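Local coordinates for exotoxin (Staphylococcus aureus subsp. aureus, PDB 3URY), which is a superantigen-like exotoxin of uncertain molecular function, with the two-domain fold of staphylococcal superantigens, and probably acts on host immunity, at residues 96-101 and 186-191; 125-130 and 176-181; 105-110 and 146-151; 19-24 and 64-69; 92-97 and 118-123. All coordinates share one frame; numbering follows the deposited sequence.

Contact 1: residues 96-101 and 186-191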
# COMPACT_ATOMS: atom_id res chain seq x y z
N HIS A 96 11.21 6.07 -12.78
CA HIS A 96 11.72 4.71 -12.68
C HIS A 96 10.62 3.72 -12.93
O HIS A 96 9.47 4.02 -12.71
CB HIS A 96 12.29 4.49 -11.27
CG HIS A 96 12.93 3.14 -11.04
ND1 HIS A 96 13.99 2.70 -11.75
CD2 HIS A 96 12.73 2.19 -10.03
CE1 HIS A 96 14.39 1.48 -11.29
NE2 HIS A 96 13.61 1.18 -10.23
N LYS A 97 10.97 2.54 -13.41
CA LYS A 97 9.98 1.48 -13.67
C LYS A 97 10.53 0.22 -13.04
O LYS A 97 11.73 0.16 -12.79
CB LYS A 97 9.85 1.31 -15.17
CG LYS A 97 8.96 2.37 -15.82
CD LYS A 97 9.26 2.59 -17.31
CE LYS A 97 10.48 3.49 -17.54
NZ LYS A 97 10.34 4.86 -16.93
N ALA A 98 9.67 -0.74 -12.71
CA ALA A 98 10.13 -2.06 -12.20
C ALA A 98 9.31 -3.10 -12.96
O ALA A 98 8.08 -3.00 -13.04
CB ALA A 98 9.90 -2.20 -10.71
N GLY A 99 10.00 -4.11 -13.49
CA GLY A 99 9.35 -5.17 -14.25
C GLY A 99 8.59 -6.08 -13.30
O GLY A 99 9.06 -6.34 -12.19
N VAL A 100 7.38 -6.51 -13.69
CA VAL A 100 6.61 -7.38 -12.86
C VAL A 100 6.40 -8.71 -13.60
O VAL A 100 5.99 -8.67 -14.76
CB VAL A 100 5.21 -6.80 -12.60
CG1 VAL A 100 4.42 -7.75 -11.72
CG2 VAL A 100 5.34 -5.42 -11.97
N ARG A 101 6.67 -9.84 -12.92
CA ARG A 101 6.43 -11.21 -13.45
C ARG A 101 5.36 -11.92 -12.62
O ARG A 101 5.49 -12.05 -11.42
CB ARG A 101 7.71 -12.06 -13.41
CG ARG A 101 8.74 -11.60 -14.39
CD ARG A 101 8.47 -12.16 -15.78
NE ARG A 101 9.36 -11.56 -16.77
CZ ARG A 101 9.54 -12.00 -18.02
NH1 ARG A 101 10.37 -11.35 -18.83
NH2 ARG A 101 8.91 -13.09 -18.46
N ASP A 186 14.20 -3.13 -7.87
CA ASP A 186 14.73 -3.79 -9.08
C ASP A 186 13.62 -4.41 -9.93
O ASP A 186 13.43 -4.04 -11.08
CB ASP A 186 15.73 -4.88 -8.67
CG ASP A 186 16.68 -5.25 -9.82
OD1 ASP A 186 16.37 -4.85 -10.96
OD2 ASP A 186 17.74 -5.90 -9.59
N ASN A 187 12.85 -5.32 -9.32
CA ASN A 187 11.79 -5.99 -10.01
C ASN A 187 10.85 -6.66 -9.01
O ASN A 187 11.16 -6.82 -7.83
CB ASN A 187 12.36 -6.98 -11.01
CG ASN A 187 13.20 -8.04 -10.36
OD1 ASN A 187 14.42 -7.94 -10.40
ND2 ASN A 187 12.58 -9.01 -9.73
N ILE A 188 9.71 -7.09 -9.54
CA ILE A 188 8.66 -7.64 -8.72
C ILE A 188 8.27 -9.02 -9.25
O ILE A 188 8.09 -9.20 -10.42
CB ILE A 188 7.46 -6.68 -8.77
CG1 ILE A 188 7.87 -5.28 -8.29
CG2 ILE A 188 6.26 -7.27 -7.97
CD1 ILE A 188 6.75 -4.25 -8.27
N GLU A 189 8.19 -10.00 -8.37
CA GLU A 189 7.78 -11.33 -8.73
C GLU A 189 6.52 -11.72 -7.97
O GLU A 189 6.48 -11.67 -6.74
CB GLU A 189 8.87 -12.33 -8.40
CG GLU A 189 10.08 -12.13 -9.27
CD GLU A 189 11.24 -13.03 -8.94
OE1 GLU A 189 11.82 -12.91 -7.81
OE2 GLU A 189 11.59 -13.82 -9.84
N VAL A 190 5.53 -12.23 -8.68
CA VAL A 190 4.27 -12.61 -8.06
C VAL A 190 3.97 -14.07 -8.35
O VAL A 190 4.11 -14.51 -9.51
CB VAL A 190 3.15 -11.78 -8.65
CG1 VAL A 190 1.80 -12.17 -8.06
CG2 VAL A 190 3.43 -10.32 -8.44
N ASN A 191 3.66 -14.82 -7.30
CA ASN A 191 3.24 -16.21 -7.41
C ASN A 191 1.86 -16.39 -6.79
O ASN A 191 1.68 -16.19 -5.60
CB ASN A 191 4.22 -17.17 -6.77
CG ASN A 191 5.44 -17.39 -7.63
OD1 ASN A 191 5.55 -18.42 -8.30
ND2 ASN A 191 6.32 -16.39 -7.69
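V100 and I188 sit side by side on neighbouring strands of the beta-grasp sheet and point the same way. The strands, 96-105 and 185-192, are its parallel pair. In a beta-grasp fold the first and last strands lie together in the middle of the sheet, and a helix packs over one face. The two short segments run 24° apart.

V100 presents CG2 to the flank of I188, with CG2 4.0 Å from I188 CB. The I188 side chain keeps CG1 beside its own backbone N (chi1 -57°). Its chain then extends to CD1, which also lies against V100 CG2. Further along, V100 CG1 comes within 4.3 Å of V190 CG2. A98 adds a looser touch through CB to I188 CG1. V100 and I188 project from one face of the sheet. Helix 127-142 lies over that side, where L134 meets I188 and L138 meets V190.

R101 and E189 project from the other face. Their ends do not pair: the R101 chain bends at its second torsion and leads away, while E189 makes a salt bridge with K156. At the start of the strand, D186 and N187 both face K156 and form a classic beta bulge.

The backbones are joined in the alternating parallel pattern. I188 N donates to G99 O, and R101 N donates to I188 O. The last link is V190 N to R101 O, at 2.7 Å.

Contact 2: residues 125-130 and 176-181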
# COMPACT_ATOMS: atom_id res chain seq x y z
N ILE A 125 8.52 5.31 -1.21
CA ILE A 125 7.22 4.66 -1.39
C ILE A 125 6.88 3.75 -0.22
O ILE A 125 7.77 3.14 0.36
CB ILE A 125 7.05 3.84 -2.70
CG1 ILE A 125 7.22 4.67 -3.95
CG2 ILE A 125 5.60 3.38 -2.94
CD1 ILE A 125 6.39 4.07 -5.09
N SER A 126 5.64 3.78 0.21
CA SER A 126 5.17 2.93 1.28
C SER A 126 4.87 1.48 0.83
O SER A 126 4.45 1.24 -0.32
CB SER A 126 3.93 3.49 1.94
OG SER A 126 2.75 3.57 1.08
N LEU A 127 5.10 0.53 1.74
CA LEU A 127 4.72 -0.80 1.45
C LEU A 127 3.25 -0.84 1.22
O LEU A 127 2.78 -1.70 0.48
CB LEU A 127 5.10 -1.79 2.54
CG LEU A 127 6.61 -1.97 2.70
CD1 LEU A 127 6.88 -3.10 3.73
CD2 LEU A 127 7.29 -2.31 1.40
N LYS A 128 2.52 0.11 1.79
CA LYS A 128 1.03 0.11 1.65
C LYS A 128 0.65 0.30 0.18
O LYS A 128 -0.27 -0.40 -0.41
CB LYS A 128 0.47 1.29 2.45
CG LYS A 128 -1.09 1.38 2.49
CD LYS A 128 -1.63 2.69 3.12
CE LYS A 128 -3.19 2.82 3.02
NZ LYS A 128 -3.63 1.71 3.87
N GLU A 129 1.33 1.24 -0.43
CA GLU A 129 1.06 1.53 -1.82
C GLU A 129 1.46 0.38 -2.77
O GLU A 129 0.65 0.01 -3.62
CB GLU A 129 1.63 2.88 -2.23
CG GLU A 129 1.47 3.19 -3.72
CD GLU A 129 2.07 4.57 -4.09
OE1 GLU A 129 2.01 4.89 -5.29
OE2 GLU A 129 2.57 5.34 -3.18
N LEU A 130 2.65 -0.18 -2.60
CA LEU A 130 3.11 -1.31 -3.44
C LEU A 130 2.10 -2.47 -3.30
O LEU A 130 1.55 -2.96 -4.33
CB LEU A 130 4.50 -1.74 -3.04
CG LEU A 130 5.61 -0.71 -3.40
CD1 LEU A 130 6.96 -0.85 -2.72
CD2 LEU A 130 5.82 -0.60 -4.89
N MET A 176 2.03 -1.22 6.79
CA MET A 176 1.55 -0.13 5.90
C MET A 176 2.31 1.19 6.11
O MET A 176 2.30 2.11 5.24
CB MET A 176 0.05 0.10 6.11
CG MET A 176 -0.78 -1.05 5.64
SD MET A 176 -2.53 -0.83 5.97
CE MET A 176 -3.24 -2.26 5.17
N ALA A 177 3.04 1.29 7.23
CA ALA A 177 3.80 2.48 7.58
C ALA A 177 5.25 2.35 7.18
O ALA A 177 5.93 3.31 7.26
CB ALA A 177 3.68 2.81 9.10
N ASP A 178 5.75 1.16 6.81
CA ASP A 178 7.15 1.05 6.36
C ASP A 178 7.37 1.70 5.04
O ASP A 178 6.53 1.62 4.17
CB ASP A 178 7.57 -0.39 6.19
CG ASP A 178 7.82 -1.04 7.46
OD1 ASP A 178 8.41 -0.36 8.30
OD2 ASP A 178 7.48 -2.21 7.59
N VAL A 179 8.59 2.19 4.83
CA VAL A 179 8.81 2.92 3.58
C VAL A 179 10.11 2.49 2.95
O VAL A 179 11.02 2.10 3.61
CB VAL A 179 8.85 4.42 3.87
CG1 VAL A 179 7.41 4.90 4.30
CG2 VAL A 179 9.92 4.70 4.94
N ILE A 180 10.18 2.55 1.64
CA ILE A 180 11.39 2.11 0.96
C ILE A 180 11.79 3.12 -0.09
O ILE A 180 11.02 4.00 -0.44
CB ILE A 180 11.24 0.68 0.32
CG1 ILE A 180 10.09 0.59 -0.70
CG2 ILE A 180 10.97 -0.37 1.40
CD1 ILE A 180 10.04 -0.78 -1.40
N ASP A 181 13.04 3.03 -0.53
CA ASP A 181 13.55 3.90 -1.58
C ASP A 181 13.00 3.40 -2.98
O ASP A 181 13.41 2.36 -3.54
CB ASP A 181 15.05 3.87 -1.49
CG ASP A 181 15.71 4.76 -2.49
OD1 ASP A 181 16.87 5.10 -2.24
OD2 ASP A 181 15.05 5.12 -3.50
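K128 has CG anti to its backbone N (chi1 -176°), and this carries its chain across M176. The M176 chain runs extended to the sulfur. The two chains cross obliquely: K128 CG lies 4.0 Å from M176 CG, and K128 NZ ends 3.5 Å from M176 SD. The ammonium group has its hydrogen-bond partner elsewhere, at V83 O.

I180 holds CG1 between its backbone N and carbonyl carbon (chi1 58°). Its CD1 then meets L130 CD1 tip to tip at 3.4 Å, a tight approach for two methyls. I180 CG2 touches L127 CD2 as those side chains cross at about a right angle. L127 CD1 rests on D178 CB. Y163 and F165 of strand 162-166 close round this apolar group.

I125 and I180 form an antiparallel hydrogen-bonded pair, with I125 N to I180 O at 2.9 Å and I180 N to I125 O at 2.8 Å. S126 and V179 follow as a non-hydrogen-bonded pair. L127 N then reaches D178 O at 3.0 Å.

S126 also serves as N-cap. Its OG accepts from E129 N at 3.1 Å, where helix 127-142 begins. A two-stranded antiparallel ladder thus leads directly into the long helix of the beta-grasp domain.

Contact 3: residues 105-110 and 146-151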
# COMPACT_ATOMS: atom_id res chain seq x y z
N GLU A 105 -1.46 -20.32 -10.67
CA GLU A 105 -1.90 -21.70 -10.77
C GLU A 105 -3.28 -21.87 -10.18
O GLU A 105 -3.48 -21.59 -9.04
CB GLU A 105 -0.94 -22.68 -10.07
CG GLU A 105 -1.35 -24.15 -10.29
CD GLU A 105 -0.45 -25.20 -9.62
OE1 GLU A 105 0.74 -24.95 -9.35
OE2 GLU A 105 -0.95 -26.33 -9.41
N ASP A 106 -4.21 -22.33 -11.00
CA ASP A 106 -5.58 -22.68 -10.62
C ASP A 106 -5.70 -23.75 -9.59
O ASP A 106 -4.75 -24.42 -9.26
CB ASP A 106 -6.30 -23.29 -11.80
CG ASP A 106 -6.92 -22.29 -12.65
OD1 ASP A 106 -6.70 -21.11 -12.37
OD2 ASP A 106 -7.60 -22.66 -13.60
N ASN A 107 -6.93 -23.95 -9.15
CA ASN A 107 -7.36 -25.14 -8.40
C ASN A 107 -7.46 -26.32 -9.42
O ASN A 107 -7.45 -27.50 -9.02
CB ASN A 107 -8.69 -24.85 -7.67
CG ASN A 107 -9.66 -23.99 -8.49
OD1 ASN A 107 -9.25 -23.22 -9.37
ND2 ASN A 107 -10.95 -24.06 -8.15
N LYS A 108 -7.55 -26.01 -10.72
CA LYS A 108 -7.57 -27.03 -11.80
C LYS A 108 -6.16 -27.52 -12.11
O LYS A 108 -5.97 -28.57 -12.69
CB LYS A 108 -8.06 -26.42 -13.13
CG LYS A 108 -9.37 -25.65 -13.11
CD LYS A 108 -10.61 -26.51 -12.95
CE LYS A 108 -11.84 -25.60 -12.89
NZ LYS A 108 -13.13 -26.36 -12.95
N GLY A 109 -5.15 -26.72 -11.76
CA GLY A 109 -3.76 -27.06 -12.08
C GLY A 109 -3.27 -26.29 -13.32
O GLY A 109 -2.13 -26.48 -13.74
N THR A 110 -4.15 -25.47 -13.91
CA THR A 110 -3.83 -24.63 -15.06
C THR A 110 -2.85 -23.54 -14.66
O THR A 110 -3.05 -22.85 -13.69
CB THR A 110 -5.08 -23.95 -15.61
OG1 THR A 110 -5.86 -24.93 -16.30
CG2 THR A 110 -4.73 -22.87 -16.60
N GLY A 146 -10.53 -14.79 -6.89
CA GLY A 146 -11.74 -15.21 -7.62
C GLY A 146 -11.80 -16.72 -7.43
O GLY A 146 -12.61 -17.26 -6.65
N ASN A 147 -10.86 -17.37 -8.11
CA ASN A 147 -10.67 -18.80 -8.11
C ASN A 147 -9.65 -19.22 -7.04
O ASN A 147 -9.85 -20.21 -6.35
CB ASN A 147 -10.22 -19.25 -9.54
CG ASN A 147 -9.17 -18.27 -10.16
OD1 ASN A 147 -8.75 -17.28 -9.51
ND2 ASN A 147 -8.77 -18.52 -11.43
N VAL A 148 -8.57 -18.44 -6.90
CA VAL A 148 -7.49 -18.69 -5.92
C VAL A 148 -7.08 -17.38 -5.23
O VAL A 148 -7.25 -16.28 -5.75
CB VAL A 148 -6.26 -19.35 -6.60
CG1 VAL A 148 -6.49 -20.85 -6.91
CG2 VAL A 148 -5.95 -18.58 -7.86
N GLY A 149 -6.59 -17.49 -4.01
CA GLY A 149 -6.24 -16.34 -3.24
C GLY A 149 -5.15 -16.53 -2.21
O GLY A 149 -5.26 -16.07 -1.06
N SER A 150 -4.07 -17.19 -2.63
CA SER A 150 -2.95 -17.38 -1.74
C SER A 150 -1.71 -17.18 -2.58
O SER A 150 -1.80 -16.99 -3.77
CB SER A 150 -3.00 -18.73 -1.02
OG SER A 150 -2.84 -19.79 -1.92
N GLY A 151 -0.55 -17.17 -1.96
CA GLY A 151 0.69 -16.92 -2.67
C GLY A 151 1.43 -15.70 -2.13
O GLY A 151 1.25 -15.30 -0.99
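Residues 105-110 leave strand 96-105 and turn, 146-151 is mostly loop, and the two backbones stay well apart: the nearest CA atoms, of D106 and V148, are 6.5 Å from each other. Residues 105-110 turn back on themselves. D106 N donates to T110 O at 3.0 Å, and a weak bond runs from G109 N to D106 O. G109 has a positive phi (100°), a conformation in which a side chain would press on the preceding carbonyl oxygen.

V148 makes the main touch. It points at the turn and lays CG1 over the backbone, 3.8 Å from both E105 O and N107 N. These two polar atoms are buried here and have no partner in the model. A chi1 of -76° turns V148 CG1 to the backbone of the hairpin end. The turn is the end of the hairpin made by strands 96-105 and 111-120. The facing loop joins helix 127-142 to strand 151-157, so the contact lies at one end of the beta-grasp domain.

N147 also faces the turn. N107 comes at it at about a right angle, and N107 OD1 lies 4.1 Å from N147 CB.

Contact 4: residues 19-24 and 64-69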
# COMPACT_ATOMS: atom_id res chain seq x y z
N PHE A 19 -2.15 11.81 -2.19
CA PHE A 19 -2.01 13.21 -1.89
C PHE A 19 -0.53 13.49 -1.77
O PHE A 19 0.13 12.88 -0.97
CB PHE A 19 -2.86 13.56 -0.68
CG PHE A 19 -4.38 13.36 -0.94
CD1 PHE A 19 -5.00 13.99 -1.98
CD2 PHE A 19 -5.14 12.61 -0.10
CE1 PHE A 19 -6.37 13.86 -2.22
CE2 PHE A 19 -6.49 12.47 -0.28
CZ PHE A 19 -7.09 13.05 -1.38
N LYS A 20 -0.02 14.37 -2.63
CA LYS A 20 1.38 14.69 -2.65
C LYS A 20 1.71 16.17 -2.27
O LYS A 20 0.89 17.09 -2.44
CB LYS A 20 1.97 14.34 -4.02
CG LYS A 20 1.90 12.85 -4.39
CD LYS A 20 2.52 12.58 -5.77
CE LYS A 20 2.38 11.11 -6.20
NZ LYS A 20 0.97 10.61 -6.26
N ASN A 21 2.91 16.37 -1.70
CA ASN A 21 3.38 17.73 -1.36
C ASN A 21 2.41 18.46 -0.49
O ASN A 21 2.05 19.61 -0.72
CB ASN A 21 3.73 18.52 -2.64
CG ASN A 21 4.90 17.88 -3.40
OD1 ASN A 21 5.75 17.20 -2.81
ND2 ASN A 21 4.89 18.01 -4.71
N GLU A 22 2.01 17.74 0.54
CA GLU A 22 1.06 18.20 1.50
C GLU A 22 1.68 18.51 2.81
O GLU A 22 2.86 18.27 3.04
CB GLU A 22 0.05 17.09 1.71
CG GLU A 22 -0.95 17.08 0.56
CD GLU A 22 -1.85 18.31 0.57
OE1 GLU A 22 -1.88 19.05 1.60
OE2 GLU A 22 -2.56 18.49 -0.45
N ILE A 23 0.81 18.95 3.71
CA ILE A 23 1.10 19.29 5.09
C ILE A 23 0.28 18.34 5.92
O ILE A 23 -0.90 17.99 5.59
CB ILE A 23 0.66 20.73 5.43
CG1 ILE A 23 1.50 21.73 4.64
CG2 ILE A 23 0.77 21.03 6.92
CD1 ILE A 23 0.85 23.10 4.63
N GLY A 24 0.94 17.87 6.96
CA GLY A 24 0.35 17.00 7.98
C GLY A 24 0.27 17.72 9.33
O GLY A 24 1.24 18.41 9.72
N ASN A 64 6.07 18.70 3.53
CA ASN A 64 6.65 17.80 2.54
C ASN A 64 6.24 16.39 2.86
O ASN A 64 7.12 15.55 3.04
CB ASN A 64 8.19 17.83 2.54
CG ASN A 64 8.74 19.12 2.03
OD1 ASN A 64 9.67 19.67 2.59
ND2 ASN A 64 8.11 19.66 0.99
N VAL A 65 4.95 16.14 3.08
CA VAL A 65 4.55 14.77 3.27
C VAL A 65 3.63 14.38 2.12
O VAL A 65 2.90 15.23 1.55
CB VAL A 65 3.95 14.47 4.68
CG1 VAL A 65 5.02 14.59 5.76
CG2 VAL A 65 2.78 15.37 4.97
N ASP A 66 3.78 13.12 1.70
CA ASP A 66 2.94 12.49 0.67
C ASP A 66 2.15 11.37 1.38
O ASP A 66 2.68 10.65 2.21
CB ASP A 66 3.79 11.85 -0.45
CG ASP A 66 4.51 12.87 -1.40
OD1 ASP A 66 4.53 14.10 -1.14
OD2 ASP A 66 5.09 12.38 -2.43
N VAL A 67 0.90 11.19 1.05
CA VAL A 67 0.14 10.09 1.62
C VAL A 67 -0.57 9.25 0.58
O VAL A 67 -1.24 9.81 -0.37
CB VAL A 67 -0.94 10.60 2.61
CG1 VAL A 67 -1.53 9.40 3.38
CG2 VAL A 67 -0.28 11.59 3.61
N PHE A 68 -0.50 7.93 0.72
CA PHE A 68 -1.27 7.00 -0.21
C PHE A 68 -2.45 6.61 0.65
O PHE A 68 -2.30 6.05 1.72
CB PHE A 68 -0.45 5.74 -0.61
CG PHE A 68 -1.27 4.78 -1.41
CD1 PHE A 68 -1.57 5.03 -2.73
CD2 PHE A 68 -1.83 3.67 -0.82
CE1 PHE A 68 -2.38 4.18 -3.45
CE2 PHE A 68 -2.70 2.83 -1.53
CZ PHE A 68 -2.93 3.05 -2.87
N VAL A 69 -3.65 6.93 0.24
CA VAL A 69 -4.78 6.74 1.10
C VAL A 69 -5.86 5.67 0.61
O VAL A 69 -6.19 5.59 -0.55
CB VAL A 69 -5.52 8.12 1.09
CG1 VAL A 69 -6.96 8.04 1.59
CG2 VAL A 69 -4.73 9.21 1.84
O HOH W 1 6.45 14.06 -3.84
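This contact belongs to the OB-fold domain, where the first strand region bends sharply beside strand 65-69. F19 and V67 form an antiparallel hydrogen-bonded pair: F19 N to V67 O is 2.9 Å, and V67 N to F19 O is 2.7 Å. The chain then turns a corner at N21. E22 pairs with V65, again as a hydrogen-bonded pair, with E22 N to V65 O at 2.8 Å. The register has slipped by one residue between these pairs.

D66 fills the corner. Its CG lies beside its own backbone N (chi1 -71°), and OD1 takes the N-H of N21 at 2.8 Å. The bond is almost straight, but the donor comes from above the carboxylate plane, 43° out of it. S89 OG also bonds to D66 OD1, and K122 is a partner of OD2. A water gives D66 OD2 a further bond of 2.6 Å. K20 CG sits over the face of this carboxylate, 3.8 Å from D66 OD2, on the side from which N21 N also comes.

V65 CG2 packs on the backbone of E22 and G24. F19 CD2 touches V69 CG2 at 3.9 Å. N64 and V65 both face E22, which is a G1 beta bulge in the strongly bent sheet of an OB barrel.

Contact 5: residues 92-97 and 118-123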
# COMPACT_ATOMS: atom_id res chain seq x y z
N LYS A 92 13.50 15.49 -5.76
CA LYS A 92 13.78 15.68 -7.17
C LYS A 92 12.91 14.78 -8.06
O LYS A 92 12.13 13.95 -7.58
CB LYS A 92 15.24 15.30 -7.40
CG LYS A 92 15.60 13.90 -6.91
CD LYS A 92 17.01 13.54 -7.38
CE LYS A 92 17.44 12.19 -6.85
NZ LYS A 92 16.36 11.23 -7.17
N LYS A 93 13.08 14.96 -9.37
CA LYS A 93 12.35 14.18 -10.35
C LYS A 93 12.69 12.72 -10.22
O LYS A 93 13.84 12.37 -10.00
CB LYS A 93 12.72 14.63 -11.75
CG LYS A 93 12.34 16.07 -12.02
CD LYS A 93 12.86 16.56 -13.35
CE LYS A 93 12.41 17.98 -13.56
NZ LYS A 93 12.90 18.48 -14.83
N VAL A 94 11.67 11.87 -10.35
CA VAL A 94 11.85 10.44 -10.31
C VAL A 94 11.01 9.86 -11.43
O VAL A 94 9.83 10.15 -11.57
CB VAL A 94 11.41 9.83 -8.98
CG1 VAL A 94 11.42 8.31 -9.06
CG2 VAL A 94 12.25 10.33 -7.84
N ASP A 95 11.65 9.04 -12.22
CA ASP A 95 11.03 8.39 -13.35
C ASP A 95 11.73 7.05 -13.51
O ASP A 95 12.72 6.94 -14.24
CB ASP A 95 11.22 9.23 -14.60
CG ASP A 95 10.45 8.69 -15.77
OD1 ASP A 95 9.70 7.70 -15.58
OD2 ASP A 95 10.60 9.25 -16.88
N HIS A 96 11.21 6.07 -12.78
CA HIS A 96 11.72 4.71 -12.68
C HIS A 96 10.62 3.72 -12.93
O HIS A 96 9.47 4.02 -12.71
CB HIS A 96 12.29 4.49 -11.27
CG HIS A 96 12.93 3.14 -11.04
ND1 HIS A 96 13.99 2.70 -11.75
CD2 HIS A 96 12.73 2.19 -10.03
CE1 HIS A 96 14.39 1.48 -11.29
NE2 HIS A 96 13.61 1.18 -10.23
N LYS A 97 10.97 2.54 -13.41
CA LYS A 97 9.98 1.48 -13.67
C LYS A 97 10.53 0.22 -13.04
O LYS A 97 11.73 0.16 -12.79
CB LYS A 97 9.85 1.31 -15.17
CG LYS A 97 8.96 2.37 -15.82
CD LYS A 97 9.26 2.59 -17.31
CE LYS A 97 10.48 3.49 -17.54
NZ LYS A 97 10.34 4.86 -16.93
N PHE A 118 5.62 -1.71 -13.51
CA PHE A 118 5.16 -0.87 -12.46
C PHE A 118 5.97 0.46 -12.42
O PHE A 118 7.17 0.47 -12.14
CB PHE A 118 5.32 -1.65 -11.18
CG PHE A 118 4.67 -1.00 -10.02
CD1 PHE A 118 3.33 -1.26 -9.75
CD2 PHE A 118 5.37 -0.10 -9.22
CE1 PHE A 118 2.75 -0.68 -8.64
CE2 PHE A 118 4.74 0.56 -8.16
CZ PHE A 118 3.44 0.24 -7.87
N LYS A 119 5.29 1.55 -12.75
CA LYS A 119 5.90 2.87 -12.81
C LYS A 119 6.05 3.43 -11.40
O LYS A 119 5.12 3.38 -10.55
CB LYS A 119 5.04 3.85 -13.61
CG LYS A 119 4.53 3.39 -14.96
CD LYS A 119 5.63 2.99 -15.92
CE LYS A 119 5.05 2.39 -17.18
NZ LYS A 119 6.15 2.02 -18.12
N ILE A 120 7.22 3.99 -11.17
CA ILE A 120 7.58 4.57 -9.92
C ILE A 120 7.95 6.02 -10.18
O ILE A 120 8.91 6.33 -10.96
CB ILE A 120 8.77 3.82 -9.32
CG1 ILE A 120 8.33 2.38 -9.02
CG2 ILE A 120 9.25 4.50 -8.07
CD1 ILE A 120 9.50 1.45 -8.79
N THR A 121 7.22 6.92 -9.52
CA THR A 121 7.46 8.35 -9.65
C THR A 121 7.76 9.01 -8.32
O THR A 121 7.85 10.24 -8.26
CB THR A 121 6.28 9.10 -10.31
OG1 THR A 121 5.08 8.80 -9.61
CG2 THR A 121 6.13 8.71 -11.77
N LYS A 122 8.01 8.18 -7.28
CA LYS A 122 8.30 8.65 -5.93
C LYS A 122 9.63 8.13 -5.36
O LYS A 122 9.94 6.95 -5.47
CB LYS A 122 7.16 8.23 -5.00
CG LYS A 122 5.96 9.21 -5.12
CD LYS A 122 4.80 8.95 -4.18
CE LYS A 122 5.17 8.71 -2.72
NZ LYS A 122 6.00 9.75 -2.07
N GLU A 123 10.42 9.03 -4.81
CA GLU A 123 11.69 8.66 -4.16
C GLU A 123 11.49 7.71 -3.02
O GLU A 123 12.28 6.82 -2.76
CB GLU A 123 12.35 9.88 -3.54
CG GLU A 123 13.48 10.48 -4.28
CD GLU A 123 14.16 11.57 -3.48
OE1 GLU A 123 13.46 12.44 -2.95
OE2 GLU A 123 15.39 11.53 -3.36
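F118 gives the contact only its backbone. K97 CA lies 3.4 Å from F118 O, a CA-H...O contact, while the ring turns to L130, K133 and L134 of helix 127-142.

K119 is next, paired with K97 without backbone bonds between them. Their side chains meet along their aliphatic parts, and K119 CD is tight on K97 CG at 3.4 Å. The like charges end apart: K119 NZ goes to E117, and K97 NZ makes a weak ion pair with D95 OD1.

I120 is bonded through both its N-H and its carbonyl, each to H96. I120 N donates to H96 O at 2.7 Å. H96 N donates to I120 O at 2.9 Å. The side chains lie alongside each other, and I120 CD1 reaches 3.5 Å from H96 CD2. H96 has CG anti to the backbone N (chi1 -177°), which swings the ring alongside I120, and its NE2 bonds to I185 O. These pairs belong to the antiparallel hairpin of strands 96-105 and 111-120, whose second strand is at the edge of the beta-grasp sheet.

T121 leaves the ladder, but its CA still makes a CA-H...O contact, with T121 CA 3.5 Å from V94 O. K122 points its side chain away from 92-97, and its backbone N lies near V94 CG1.

E123 crosses V94 at about a right angle, with E123 CG 3.8 Å from V94 CG2. E123 OE1 accepts from S91 N. E123 OE2 makes a long salt bridge with K92 NZ at 3.9 Å.

How the contacts relate
Contacts 1 and 5 share H96 and K97 and build adjoining parts of one sheet, with strand 96-105 in common; their centres are 14 Å apart. A98 O and F118 N, 2.8 Å apart, probably hydrogen-bond between them. Contact 2 touches contact 5 where L130 CD2 meets the F118 ring at CE2 (3.6 Å). Contact 4, in the OB domain, touches both contact 2 and contact 5. F68 packs on E129 of contact 2, and D66 OD2 makes a salt bridge of 2.8 Å with K122 NZ of contact 5. Contact 3 stands apart at the far end, its centre about 37 Å from that of contact 4.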